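Local coordinates for protein Phospholipase/Carboxylesterase (Haliangium ochraceum, PDB 4Q82) that probably hydrolyses carboxylic ester bonds as a serine hydrolase of the alpha/beta-hydrolase fold, at residues Ser49-Leu53 / Arg110-Arg114; Ala138-Arg142 / Asn173-His178; Ala191-Arg195 / Ala224-Pro229. One frame throughout, in Å; residues are numbered along the deposited sequence.

Interaction 1 of 3, residues Ser49-Leu53 / Arg110-Arg114; sequences SSARL and RYIER
I112, L53 and S49 carry most of this contact between a 3-10 turn and the last turn of a helix. The 49-53 segment makes a 3-10 turn over S49-A51 (phi/psi near -60/-25), closed by R52 N to S49 O at 3.0 Å and L53 N to S50 O at 3.2 Å. It then becomes extended at L53 (-102/121). Residues 110-113 are helical, and R114 (-90/9) is the first to leave the helix. The register sets the S49 CA 5.3 Å from the I112 CA and the S50 CA 4.8 Å from the E113 CA. I112, in the m,t rotamer, directs CG2 at both ends of the 49-53 segment: it is 3.9 Å from L53 CB and 4.1 Å from S49 CB. L53, with chi1 t and chi2 p, also rests CD2 3.8 Å from E113 CB. S49 points its CB toward the helix, and its p rotamer lets OG donate a hydrogen bond to I112 O at 2.8 Å. S50 N, though 3.3 Å from that same I112 O, is badly angled and makes no bond to it. The S50 side chain hydrogen-bonds through OG to D115 OD1. Y70 and W68 of strand 67-70 continue the seam, touching S49 and I112, and L53, respectively. The contact thus fastens the lead-in to edge strand 53-56 against helix 107-113, which lies in the chain between strands 80-86 and 124-128, the position of helix A in the canonical alpha/beta-hydrolase fold.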
loop_
_atom_site.group_PDB
_atom_site.type_symbol
_atom_site.label_atom_id
_atom_site.label_comp_id
_atom_site.label_asym_id
_atom_site.label_seq_id
_atom_site.Cartn_x
_atom_site.Cartn_y
_atom_site.Cartn_z
ATOM N N SER A 49 -19.022 -1.495 -3.164
ATOM C CA SER A 49 -17.704 -1.995 -3.534
ATOM C C SER A 49 -17.561 -3.507 -3.499
ATOM O O SER A 49 -16.793 -4.068 -4.289
ATOM C CB SER A 49 -16.641 -1.350 -2.625
ATOM O OG SER A 49 -16.948 -1.553 -1.254
ATOM N N SER A 50 -18.267 -4.198 -2.598
ATOM C CA SER A 50 -18.070 -5.656 -2.509
ATOM C C SER A 50 -18.510 -6.364 -3.784
ATOM O O SER A 50 -18.069 -7.468 -4.050
ATOM C CB SER A 50 -18.819 -6.274 -1.317
ATOM O OG SER A 50 -20.203 -6.041 -1.419
ATOM N N ALA A 51 -19.359 -5.717 -4.575
ATOM C CA ALA A 51 -19.822 -6.309 -5.828
ATOM C C ALA A 51 -18.675 -6.525 -6.802
ATOM O O ALA A 51 -18.769 -7.365 -7.689
ATOM C CB ALA A 51 -20.890 -5.433 -6.461
ATOM N N ARG A 52 -17.578 -5.788 -6.634
ATOM C CA ARG A 52 -16.453 -5.915 -7.558
ATOM C C ARG A 52 -15.205 -6.443 -6.863
ATOM O O ARG A 52 -14.094 -6.229 -7.327
ATOM C CB ARG A 52 -16.160 -4.564 -8.222
ATOM C CG ARG A 52 -17.337 -4.023 -9.071
ATOM C CD ARG A 52 -17.076 -2.604 -9.581
ATOM N NE ARG A 52 -16.893 -1.679 -8.464
ATOM C CZ ARG A 52 -17.888 -1.087 -7.809
ATOM N NH1 ARG A 52 -19.152 -1.304 -8.165
ATOM N NH2 ARG A 52 -17.619 -0.298 -6.789
ATOM N N LEU A 53 -15.403 -7.140 -5.753
ATOM C CA LEU A 53 -14.296 -7.767 -5.017
ATOM C C LEU A 53 -14.253 -9.252 -5.326
ATOM O O LEU A 53 -15.253 -9.946 -5.109
ATOM C CB LEU A 53 -14.484 -7.554 -3.523
ATOM C CG LEU A 53 -13.460 -8.243 -2.611
ATOM C CD1 LEU A 53 -12.085 -7.607 -2.843
ATOM C CD2 LEU A 53 -13.897 -8.098 -1.154
ATOM N N ARG A 110 -10.591 -4.611 3.820
ATOM C CA ARG A 110 -11.634 -4.584 4.844
ATOM C C ARG A 110 -12.782 -3.659 4.432
ATOM O O ARG A 110 -13.955 -4.074 4.425
ATOM C CB ARG A 110 -11.058 -4.116 6.197
ATOM C CG ARG A 110 -12.115 -3.894 7.272
ATOM C CD ARG A 110 -11.530 -3.108 8.448
ATOM N NE ARG A 110 -12.552 -2.809 9.447
ATOM C CZ ARG A 110 -12.893 -3.630 10.434
ATOM N NH1 ARG A 110 -12.288 -4.810 10.570
ATOM N NH2 ARG A 110 -13.837 -3.272 11.292
ATOM N N TYR A 111 -12.449 -2.424 4.067
ATOM C CA TYR A 111 -13.493 -1.441 3.741
ATOM C C TYR A 111 -14.192 -1.819 2.462
ATOM O O TYR A 111 -15.410 -1.646 2.338
ATOM C CB TYR A 111 -12.901 -0.017 3.657
ATOM C CG TYR A 111 -12.229 0.277 4.979
ATOM C CD1 TYR A 111 -12.990 0.404 6.151
ATOM C CD2 TYR A 111 -10.845 0.335 5.079
ATOM C CE1 TYR A 111 -12.374 0.596 7.396
ATOM C CE2 TYR A 111 -10.226 0.531 6.298
ATOM C CZ TYR A 111 -10.993 0.660 7.453
ATOM O OH TYR A 111 -10.356 0.832 8.674
ATOM N N ILE A 112 -13.437 -2.344 1.503
ATOM C CA ILE A 112 -14.073 -2.805 0.250
ATOM C C ILE A 112 -15.078 -3.915 0.524
ATOM O O ILE A 112 -16.218 -3.889 0.015
ATOM C CB ILE A 112 -13.022 -3.294 -0.765
ATOM C CG1 ILE A 112 -12.233 -2.089 -1.286
ATOM C CG2 ILE A 112 -13.699 -4.104 -1.933
ATOM C CD1 ILE A 112 -10.847 -2.470 -1.827
ATOM N N GLU A 113 -14.678 -4.897 1.330
ATOM C CA GLU A 113 -15.558 -6.031 1.583
ATOM C C GLU A 113 -16.834 -5.584 2.319
ATOM O O GLU A 113 -17.908 -6.168 2.144
ATOM C CB GLU A 113 -14.823 -7.113 2.386
ATOM C CG GLU A 113 -15.499 -8.477 2.297
ATOM C CD GLU A 113 -16.504 -8.681 3.395
ATOM O OE1 GLU A 113 -16.397 -7.963 4.420
ATOM O OE2 GLU A 113 -17.394 -9.544 3.232
ATOM N N ARG A 114 -16.708 -4.546 3.133
ATOM C CA ARG A 114 -17.818 -4.051 3.948
ATOM C C ARG A 114 -18.668 -2.982 3.271
ATOM O O ARG A 114 -19.498 -2.363 3.928
ATOM C CB ARG A 114 -17.272 -3.471 5.256
ATOM C CG ARG A 114 -16.696 -4.546 6.136
ATOM C CD ARG A 114 -16.108 -3.961 7.393
ATOM N NE ARG A 114 -15.400 -5.004 8.134
ATOM C CZ ARG A 114 -15.715 -5.395 9.363
ATOM N NH1 ARG A 114 -16.728 -4.821 10.003
ATOM N NH2 ARG A 114 -15.010 -6.353 9.953
#

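Interaction 2 of 3, residues Ala138-Arg142 / Asn173-His178; sequences ADEIR and NYLRAH
The I141 side chain packs over one face of the Y174 ring, its CG2 4.2 Å from the ring centroid and 26° off the normal, a CH-pi contact. Y174 (chi1 160°, t) and I141 (m,t) are brought together by two helical segments, 138-142 and 173-178, crossing almost at right angles: their axes approach to 8.5 Å with a signed angle of -87°. The closest backbone approach is at A138, its CA 3.9 Å from the CA of Y174, and its small side chain fits as a knob into the hole formed by N173, Y174, A177 and H178; its CB is 3.5 Å from N173 O and 3.7 Å from A177 CB. Toward solvent the contact becomes polar. H178 (chi1 m, phi/psi -124/19) donates from NE2 to D139 OD1 at 2.9 Å, while R142 CD covers one face of the imidazole, 4.2 Å from its centroid and 22° off the normal. R142 NH1 is 3.8 Å from D139 OD1, a long charge pairing without a directed hydrogen bond. The disulfide C135-C166 joins the chain just ahead of both helices, next to the sulfonylated serine. On the inner side I141 and Y174 pack on L161 of strand 158-163, I141 also meets W86 of strand 80-86, and R176 leads across to helix 195-201.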
loop_
_atom_site.group_PDB
_atom_site.type_symbol
_atom_site.label_atom_id
_atom_site.label_comp_id
_atom_site.label_asym_id
_atom_site.label_seq_id
_atom_site.Cartn_x
_atom_site.Cartn_y
_atom_site.Cartn_z
ATOM N N ALA A 138 11.484 -7.737 -0.466
ATOM C CA ALA A 138 11.607 -6.735 -1.528
ATOM C C ALA A 138 11.282 -7.319 -2.900
ATOM O O ALA A 138 10.560 -6.710 -3.684
ATOM C CB ALA A 138 13.006 -6.145 -1.535
ATOM N N ASP A 139 11.805 -8.505 -3.174
ATOM C CA ASP A 139 11.625 -9.132 -4.479
ATOM C C ASP A 139 10.212 -9.680 -4.647
ATOM O O ASP A 139 9.677 -9.689 -5.746
ATOM C CB ASP A 139 12.651 -10.244 -4.692
ATOM C CG ASP A 139 14.053 -9.705 -4.954
ATOM O OD1 ASP A 139 14.232 -8.472 -5.085
ATOM O OD2 ASP A 139 14.982 -10.520 -5.037
ATOM N N GLU A 140 9.605 -10.144 -3.562
ATOM C CA GLU A 140 8.209 -10.581 -3.622
ATOM C C GLU A 140 7.300 -9.419 -4.040
ATOM O O GLU A 140 6.405 -9.560 -4.893
ATOM C CB GLU A 140 7.801 -11.153 -2.263
ATOM C CG GLU A 140 6.334 -11.570 -2.106
ATOM C CD GLU A 140 6.047 -12.103 -0.692
ATOM O OE1 GLU A 140 6.986 -12.151 0.147
ATOM O OE2 GLU A 140 4.894 -12.477 -0.416
ATOM N N ILE A 141 7.558 -8.252 -3.465
ATOM C CA ILE A 141 6.765 -7.072 -3.772
ATOM C C ILE A 141 7.040 -6.603 -5.203
ATOM O O ILE A 141 6.109 -6.248 -5.932
ATOM C CB ILE A 141 7.041 -5.948 -2.744
ATOM C CG1 ILE A 141 6.551 -6.400 -1.358
ATOM C CG2 ILE A 141 6.346 -4.656 -3.136
ATOM C CD1 ILE A 141 6.850 -5.408 -0.256
ATOM N N ARG A 142 8.315 -6.617 -5.613
ATOM C CA ARG A 142 8.660 -6.297 -7.005
ATOM C C ARG A 142 7.922 -7.209 -7.988
ATOM O O ARG A 142 7.326 -6.739 -8.974
ATOM C CB ARG A 142 10.175 -6.424 -7.251
ATOM C CG ARG A 142 10.541 -6.192 -8.726
ATOM C CD ARG A 142 11.811 -6.883 -9.151
ATOM N NE ARG A 142 11.808 -8.317 -8.865
ATOM C CZ ARG A 142 12.916 -9.043 -8.751
ATOM N NH1 ARG A 142 14.096 -8.460 -8.916
ATOM N NH2 ARG A 142 12.851 -10.346 -8.486
ATOM N N ASN A 173 11.569 -1.955 2.484
ATOM C CA ASN A 173 12.703 -2.747 2.004
ATOM C C ASN A 173 12.686 -2.874 0.486
ATOM O O ASN A 173 13.738 -2.967 -0.163
ATOM C CB ASN A 173 12.692 -4.119 2.649
ATOM C CG ASN A 173 13.284 -4.088 4.034
ATOM O OD1 ASN A 173 14.160 -3.254 4.320
ATOM N ND2 ASN A 173 12.833 -4.991 4.899
ATOM N N TYR A 174 11.478 -2.884 -0.067
ATOM C CA TYR A 174 11.313 -2.895 -1.520
ATOM C C TYR A 174 11.946 -1.645 -2.130
ATOM O O TYR A 174 12.673 -1.720 -3.132
ATOM C CB TYR A 174 9.830 -2.981 -1.894
ATOM C CG TYR A 174 9.549 -2.525 -3.310
ATOM C CD1 TYR A 174 9.823 -3.359 -4.404
ATOM C CD2 TYR A 174 9.013 -1.255 -3.560
ATOM C CE1 TYR A 174 9.589 -2.937 -5.713
ATOM C CE2 TYR A 174 8.771 -0.822 -4.884
ATOM C CZ TYR A 174 9.055 -1.669 -5.942
ATOM O OH TYR A 174 8.813 -1.250 -7.241
ATOM N N LEU A 175 11.665 -0.495 -1.514
ATOM C CA LEU A 175 12.248 0.756 -1.979
ATOM C C LEU A 175 13.765 0.757 -1.795
ATOM O O LEU A 175 14.500 1.264 -2.634
ATOM C CB LEU A 175 11.610 1.949 -1.254
ATOM C CG LEU A 175 10.169 2.261 -1.641
ATOM C CD1 LEU A 175 9.609 3.355 -0.725
ATOM C CD2 LEU A 175 10.090 2.683 -3.107
ATOM N N ARG A 176 14.244 0.169 -0.710
ATOM C CA ARG A 176 15.687 0.122 -0.505
ATOM C C ARG A 176 16.379 -0.672 -1.610
ATOM O O ARG A 176 17.454 -0.287 -2.112
ATOM C CB ARG A 176 16.024 -0.487 0.854
ATOM C CG ARG A 176 17.520 -0.522 1.073
ATOM C CD ARG A 176 17.921 -1.249 2.337
ATOM N NE ARG A 176 19.377 -1.187 2.481
ATOM C CZ ARG A 176 20.069 -1.860 3.393
ATOM N NH1 ARG A 176 19.440 -2.659 4.242
ATOM N NH2 ARG A 176 21.387 -1.734 3.447
ATOM N N ALA A 177 15.763 -1.781 -2.004
ATOM C CA ALA A 177 16.384 -2.669 -2.982
ATOM C C ALA A 177 16.223 -2.157 -4.399
ATOM O O ALA A 177 17.111 -2.340 -5.229
ATOM C CB ALA A 177 15.802 -4.074 -2.877
ATOM N N HIS A 178 15.081 -1.534 -4.674
ATOM C CA HIS A 178 14.663 -1.275 -6.052
ATOM C C HIS A 178 14.378 0.193 -6.374
ATOM O O HIS A 178 13.702 0.480 -7.365
ATOM C CB HIS A 178 13.427 -2.123 -6.372
ATOM C CG HIS A 178 13.685 -3.592 -6.277
ATOM N ND1 HIS A 178 14.621 -4.226 -7.068
ATOM C CD2 HIS A 178 13.150 -4.550 -5.485
ATOM C CE1 HIS A 178 14.652 -5.512 -6.766
ATOM N NE2 HIS A 178 13.770 -5.734 -5.806
#

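Interaction 3 of 3, residues Ala191-Arg195 / Ala224-Pro229; sequences AGNGR and AGTIEP
In this alpha/beta-hydrolase-like fold, a loop after one parallel strand packs on the N-terminal turns of the helix after the next, with glycine on both sides. Residues 191-195 link strand 186-190 to helix 195-201, and they lie on the first turns of helix 224-235, which follows the next strand, 210-215. A191 opens the segment in a left-handed conformation (phi/psi 61/39), its methyl turned away from the helix toward D218, H253 and S255. At G192 the chain is extended (-111/-166). Its N donates to a water at 3.0 Å, which lies 2.7 Å from T226 OG1; that hydroxyl has H214 as its main partner, and its approach to G192 O, 3.4 Å, is at best weak. The nearest CA pair is N193 and G225, 3.8 Å apart. An ideal CB on G225 would clash with G192 O, at 2.6 Å. The t rotamer of N193 carries OD1 to 2.9 Å from R195 N, closing an Asx turn round G194, the N-cap position of helix 195-201. G194 (-104/13) makes the central bond, its N donating to G225 O at 2.8 Å and 167°, while its O rests 3.6 Å from P229 CB, where the 224-229 helix is kinked. R195, with chi1 m and chi3 p, then runs out over A224, G225, E228 and P229. Its CG is 3.8 Å from P229 CD, and its guanidinium meets the carboxylate of E228 in a two-pronged salt bridge: NE to OE1 at 3.0 Å, NH2 to OE2 at 2.7 Å.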
loop_
_atom_site.group_PDB
_atom_site.type_symbol
_atom_site.label_atom_id
_atom_site.label_comp_id
_atom_site.label_asym_id
_atom_site.label_seq_id
_atom_site.Cartn_x
_atom_site.Cartn_y
_atom_site.Cartn_z
ATOM N N ALA A 191 3.218 2.414 10.126
ATOM C CA ALA A 191 3.739 1.607 11.258
ATOM C C ALA A 191 4.827 0.632 10.794
ATOM O O ALA A 191 4.882 -0.528 11.258
ATOM C CB ALA A 191 2.603 0.848 11.959
ATOM N N GLY A 192 5.670 1.121 9.885
ATOM C CA GLY A 192 6.773 0.335 9.347
ATOM C C GLY A 192 8.106 0.869 9.829
ATOM O O GLY A 192 8.189 1.647 10.805
ATOM N N ASN A 193 9.176 0.414 9.177
ATOM C CA ASN A 193 10.511 0.830 9.536
ATOM C C ASN A 193 11.279 1.122 8.258
ATOM O O ASN A 193 11.680 0.207 7.558
ATOM C CB ASN A 193 11.239 -0.248 10.356
ATOM C CG ASN A 193 12.655 0.179 10.758
ATOM O OD1 ASN A 193 13.097 1.285 10.443
ATOM N ND2 ASN A 193 13.368 -0.699 11.493
ATOM N N GLY A 194 11.495 2.398 7.984
ATOM C CA GLY A 194 12.250 2.828 6.820
ATOM C C GLY A 194 13.652 3.302 7.149
ATOM O O GLY A 194 14.319 3.892 6.302
ATOM N N ARG A 195 14.126 3.042 8.367
ATOM C CA ARG A 195 15.481 3.485 8.707
ATOM C C ARG A 195 16.564 2.852 7.811
ATOM O O ARG A 195 17.442 3.573 7.331
ATOM C CB ARG A 195 15.749 3.247 10.206
ATOM C CG ARG A 195 14.715 4.024 11.071
ATOM C CD ARG A 195 14.904 3.799 12.571
ATOM N NE ARG A 195 16.001 4.613 13.104
ATOM C CZ ARG A 195 16.326 4.631 14.400
ATOM N NH1 ARG A 195 15.633 3.877 15.258
ATOM N NH2 ARG A 195 17.331 5.391 14.832
ATOM N N ALA A 224 10.246 5.414 15.818
ATOM C CA ALA A 224 11.416 5.977 15.124
ATOM C C ALA A 224 11.529 5.392 13.709
ATOM O O ALA A 224 12.092 6.022 12.803
ATOM C CB ALA A 224 12.702 5.721 15.921
ATOM N N GLY A 225 10.960 4.196 13.517
ATOM C CA GLY A 225 10.999 3.531 12.221
ATOM C C GLY A 225 10.384 4.369 11.102
ATOM O O GLY A 225 10.783 4.256 9.928
ATOM N N THR A 226 9.385 5.179 11.442
ATOM C CA THR A 226 8.786 6.094 10.471
ATOM C C THR A 226 9.302 7.516 10.662
ATOM O O THR A 226 9.556 8.234 9.702
ATOM C CB THR A 226 7.245 6.090 10.574
ATOM O OG1 THR A 226 6.778 4.751 10.342
ATOM C CG2 THR A 226 6.591 7.036 9.521
ATOM N N ILE A 227 9.465 7.931 11.910
ATOM C CA ILE A 227 9.769 9.331 12.160
ATOM C C ILE A 227 11.169 9.720 11.659
ATOM O O ILE A 227 11.342 10.791 11.070
ATOM C CB ILE A 227 9.623 9.660 13.670
ATOM C CG1 ILE A 227 8.134 9.560 14.076
ATOM C CG2 ILE A 227 10.188 11.061 13.986
ATOM C CD1 ILE A 227 7.924 9.562 15.592
ATOM N N GLU A 228 12.166 8.866 11.899
ATOM C CA GLU A 228 13.531 9.191 11.483
ATOM C C GLU A 228 13.614 9.312 9.960
ATOM O O GLU A 228 14.065 10.349 9.465
ATOM C CB GLU A 228 14.564 8.170 12.007
ATOM C CG GLU A 228 16.002 8.426 11.497
ATOM C CD GLU A 228 17.033 7.391 11.976
ATOM O OE1 GLU A 228 17.386 6.473 11.199
ATOM O OE2 GLU A 228 17.523 7.511 13.117
ATOM N N PRO A 229 13.173 8.277 9.209
ATOM C CA PRO A 229 13.308 8.461 7.762
ATOM C C PRO A 229 12.437 9.596 7.217
ATOM O O PRO A 229 12.919 10.288 6.330
ATOM C CB PRO A 229 12.891 7.102 7.175
ATOM C CG PRO A 229 12.124 6.428 8.245
ATOM C CD PRO A 229 12.713 6.910 9.535
HETATM O O HOH W 1 6.084 3.499 8.067
#

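How the interactions relate
The three contacts join parts of the chain distant in sequence by different means. Interaction 3 is the most buried and relies on glycine backbone, with its salt bridge at the outer margin. The other two are partly buried: interaction 2 has an apolar inner side, interaction 1 mixes an apolar seam with one hydroxyl-to-carbonyl bond. Interaction 2 is a helix-helix crossing centred on alanine, whereas interaction 1 sets a 3-10 turn against a helix end. Helix 195-201, which opens in interaction 3, is touched by R176 of interaction 2. Interaction 1 lies across the chain's centre, beside edge strand 53-56, while interaction 2 packs on the middle strands and interaction 3 lies toward the 243-248 edge.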